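Local coordinates for protein Xaa-Pro dipeptidase (Lactobacillus brevis, PDB 3I7M) that is the N-terminal domain of a probable Xaa-Pro dipeptidase, a metallopeptidase of family M24B that probably splits dipeptides ending in proline with manganese as cofactor, at residues D80-P84 against W85-A89. Sequence-based numbering, arbitrary orientation.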
ATOM      1  N   ASP A  80      -6.938 -13.798 -10.466  1.00 20.57           N
ATOM      2  CA  ASP A  80      -6.242 -14.798  -9.645  0.50 20.95           C
ATOM      3  C   ASP A  80      -4.907 -15.242 -10.245  1.00 21.93           C
ATOM      4  O   ASP A  80      -3.997 -15.640  -9.507  1.00 21.71           O
ATOM      5  CB  ASP A  80      -7.168 -16.024  -9.377  0.50 21.76           C
ATOM      6  CG  ASP A  80      -8.331 -15.701  -8.426  0.50 20.84           C
ATOM      7  OD1 ASP A  80      -8.281 -14.620  -7.787  0.50 20.71           O
ATOM      8  OD2 ASP A  80      -9.276 -16.522  -8.285  0.50 23.04           O
ATOM      9  N   HIS A  81      -4.793 -15.189 -11.580  1.00 20.71           N
ATOM     10  CA  HIS A  81      -3.591 -15.688 -12.234  0.60 20.07           C
ATOM     11  C   HIS A  81      -2.670 -14.565 -12.755  1.00 19.68           C
ATOM     12  O   HIS A  81      -1.620 -14.818 -13.330  1.00 20.18           O
ATOM     13  CB  HIS A  81      -3.972 -16.684 -13.314  0.60 19.43           C
ATOM     14  CG  HIS A  81      -4.794 -17.834 -12.805  0.60 19.30           C
ATOM     15  ND1 HIS A  81      -4.258 -18.833 -12.018  0.60 17.08           N
ATOM     16  CD2 HIS A  81      -6.114 -18.122 -12.942  0.60 18.86           C
ATOM     17  CE1 HIS A  81      -5.215 -19.693 -11.700  0.60 19.41           C
ATOM     18  NE2 HIS A  81      -6.346 -19.293 -12.256  0.60 18.43           N
ATOM     19  N   GLU A  82      -3.039 -13.323 -12.485  1.00 17.14           N
ATOM     20  CA  GLU A  82      -2.200 -12.171 -12.837  1.00 14.78           C
ATOM     21  C   GLU A  82      -1.073 -11.995 -11.797  1.00 14.34           C
ATOM     22  O   GLU A  82      -1.213 -12.497 -10.693  1.00 15.60           O
ATOM     23  CB  GLU A  82      -3.065 -10.899 -12.924  1.00 14.58           C
ATOM     24  CG  GLU A  82      -4.018 -10.925 -14.075  1.00 15.44           C
ATOM     25  CD  GLU A  82      -4.795  -9.646 -14.242  1.00 21.11           C
ATOM     26  OE1 GLU A  82      -5.506  -9.227 -13.312  1.00 18.67           O
ATOM     27  OE2 GLU A  82      -4.762  -9.053 -15.352  1.00 26.05           O
ATOM     28  N   ASN A  83      -0.016 -11.231 -12.120  1.00 12.98           N
ATOM     29  CA  ASN A  83       1.087 -10.961 -11.193  1.00 13.54           C
ATOM     30  C   ASN A  83       0.798  -9.655 -10.415  1.00 12.46           C
ATOM     31  O   ASN A  83       0.915  -8.568 -10.962  1.00 11.65           O
ATOM     32  CB  ASN A  83       2.433 -10.835 -11.935  1.00 14.32           C
ATOM     33  CG  ASN A  83       3.654 -10.623 -10.981  1.00 15.94           C
ATOM     34  OD1 ASN A  83       3.542 -10.093  -9.885  1.00 14.96           O
ATOM     35  ND2 ASN A  83       4.811 -11.077 -11.408  1.00 21.74           N
ATOM     36  N   PRO A  84       0.404  -9.755  -9.138  1.00 11.78           N
ATOM     37  CA  PRO A  84      -0.010  -8.560  -8.430  1.00 10.50           C
ATOM     38  C   PRO A  84       1.139  -7.580  -8.207  1.00  8.93           C
ATOM     39  O   PRO A  84       0.940  -6.398  -8.182  1.00 10.94           O
ATOM     40  CB  PRO A  84      -0.598  -9.089  -7.118  1.00 11.42           C
ATOM     41  CG  PRO A  84       0.168 -10.387  -6.879  1.00 13.03           C
ATOM     42  CD  PRO A  84       0.327 -10.969  -8.287  1.00 11.89           C
ATOM     43  N   TRP A  85       2.366  -8.097  -8.053  1.00  9.60           N
ATOM     44  CA  TRP A  85       3.491  -7.252  -7.793  1.00  9.57           C
ATOM     45  C   TRP A  85       3.841  -6.361  -8.986  1.00 10.16           C
ATOM     46  O   TRP A  85       4.139  -5.180  -8.818  1.00 10.77           O
ATOM     47  CB  TRP A  85       4.708  -8.078  -7.315  1.00  9.18           C
ATOM     48  CG  TRP A  85       4.339  -8.972  -6.178  1.00  9.52           C
ATOM     49  CD1 TRP A  85       4.190 -10.316  -6.196  1.00 10.07           C
ATOM     50  CD2 TRP A  85       3.910  -8.527  -4.879  1.00  9.92           C
ATOM     51  NE1 TRP A  85       3.723 -10.740  -4.952  1.00 11.95           N
ATOM     52  CE2 TRP A  85       3.573  -9.657  -4.144  1.00 10.00           C
ATOM     53  CE3 TRP A  85       3.811  -7.283  -4.275  1.00 12.43           C
ATOM     54  CZ2 TRP A  85       3.119  -9.549  -2.772  1.00 11.78           C
ATOM     55  CZ3 TRP A  85       3.372  -7.213  -2.957  1.00 12.49           C
ATOM     56  CH2 TRP A  85       3.018  -8.344  -2.256  1.00 13.58           C
ATOM     57  N   ALA A  86       3.787  -6.974 -10.171  1.00 11.60           N
ATOM     58  CA  ALA A  86       4.036  -6.218 -11.395  1.00 11.95           C
ATOM     59  C   ALA A  86       2.966  -5.192 -11.602  1.00 11.93           C
ATOM     60  O   ALA A  86       3.264  -4.080 -11.979  1.00 13.93           O
ATOM     61  CB  ALA A  86       4.133  -7.114 -12.588  1.00 12.11           C
HETATM   62  N   MSE A  87       1.732  -5.549 -11.285  1.00 11.23           N
HETATM   63  CA  MSE A  87       0.632  -4.610 -11.461  0.60 11.43           C
HETATM   64  C   MSE A  87       0.683  -3.458 -10.472  1.00 12.38           C
HETATM   65  O   MSE A  87       0.429  -2.342 -10.831  1.00 13.31           O
HETATM   66  CB  MSE A  87      -0.652  -5.340 -11.365  0.60 11.31           C
HETATM   67  CG  MSE A  87      -0.862  -6.221 -12.553  0.60 12.02           C
HETATM   68 SE   MSE A  87      -2.384  -7.322 -12.361  0.36 14.60          SE
HETATM   69  CE  MSE A  87      -3.808  -6.011 -12.436  0.60 12.60           C
ATOM     70  N   ILE A  88       1.054  -3.710  -9.219  1.00 10.43           N
ATOM     71  CA  ILE A  88       1.231  -2.635  -8.262  1.00 11.14           C
ATOM     72  C   ILE A  88       2.332  -1.734  -8.737  1.00 11.43           C
ATOM     73  O   ILE A  88       2.222  -0.516  -8.671  1.00 12.14           O
ATOM     74  CB  ILE A  88       1.624  -3.189  -6.856  1.00 10.42           C
ATOM     75  CG1 ILE A  88       0.416  -3.828  -6.182  1.00 10.02           C
ATOM     76  CG2 ILE A  88       2.177  -2.075  -5.939  1.00 11.99           C
ATOM     77  CD1 ILE A  88       0.764  -4.804  -5.099  1.00 12.33           C
ATOM     78  N   ALA A  89       3.427  -2.338  -9.186  1.00 12.43           N
ATOM     79  CA  ALA A  89       4.561  -1.532  -9.624  1.00 13.57           C
ATOM     80  C   ALA A  89       4.166  -0.688 -10.841  1.00 14.23           C
ATOM     81  O   ALA A  89       4.617   0.491 -10.961  1.00 14.74           O
ATOM     82  CB  ALA A  89       5.753  -2.447  -9.980  1.00 14.68           C
TER
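Asn83 caps the first turn of helix 84-94 by turning its amide oxygen back over the backbone N-H groups of Trp85 and Ala86. From CB, which lies 4.1 Å from Ala86 CB, the side chain runs with CG anti to the backbone N (chi1 -177°), and this brings CG alongside the same methyl. OD1 then accepts from Ala86 N at 3.1 Å in a nearly straight bond, although the donor stands well above the carbonyl plane; its bond from Trp85 N is weak and bent. OD1 also lies 3.5 Å from Trp85 CB, while the other branch, ND2, comes no closer than 4.2 Å to the Ala86 methyl. Asparagine suits an N-cap because its short side chain can supply an acceptor to N-H groups that have no preceding turn to bond to. The backbone takes over at once: Asn83 O accepts from Met87 N, and Pro84 O from Ile88 N at 2.9 Å. Proline fits the first helical position, where its missing N-H costs no helix bond. Its CG sits over one face of the Trp85 indole, 4.2 Å from the centroid of the five-membered ring, a CH-pi contact; Trp85 also packs on Leu117 of helix 111-118, and Ile88 on Tyr22. The long, unbranched methionine chain of Met87 can reach back to Glu82: in the conformer given, one of two, its selenium rests 3.7 Å from Glu82 CB, the side chains crossing at about a right angle, while Glu82 OE1 accepts from Leu79 N. The whole is an asparagine N-cap followed by proline at N1, which starts the helix after edge strand 75-78 in the creatinase/prolidase N-terminal domain.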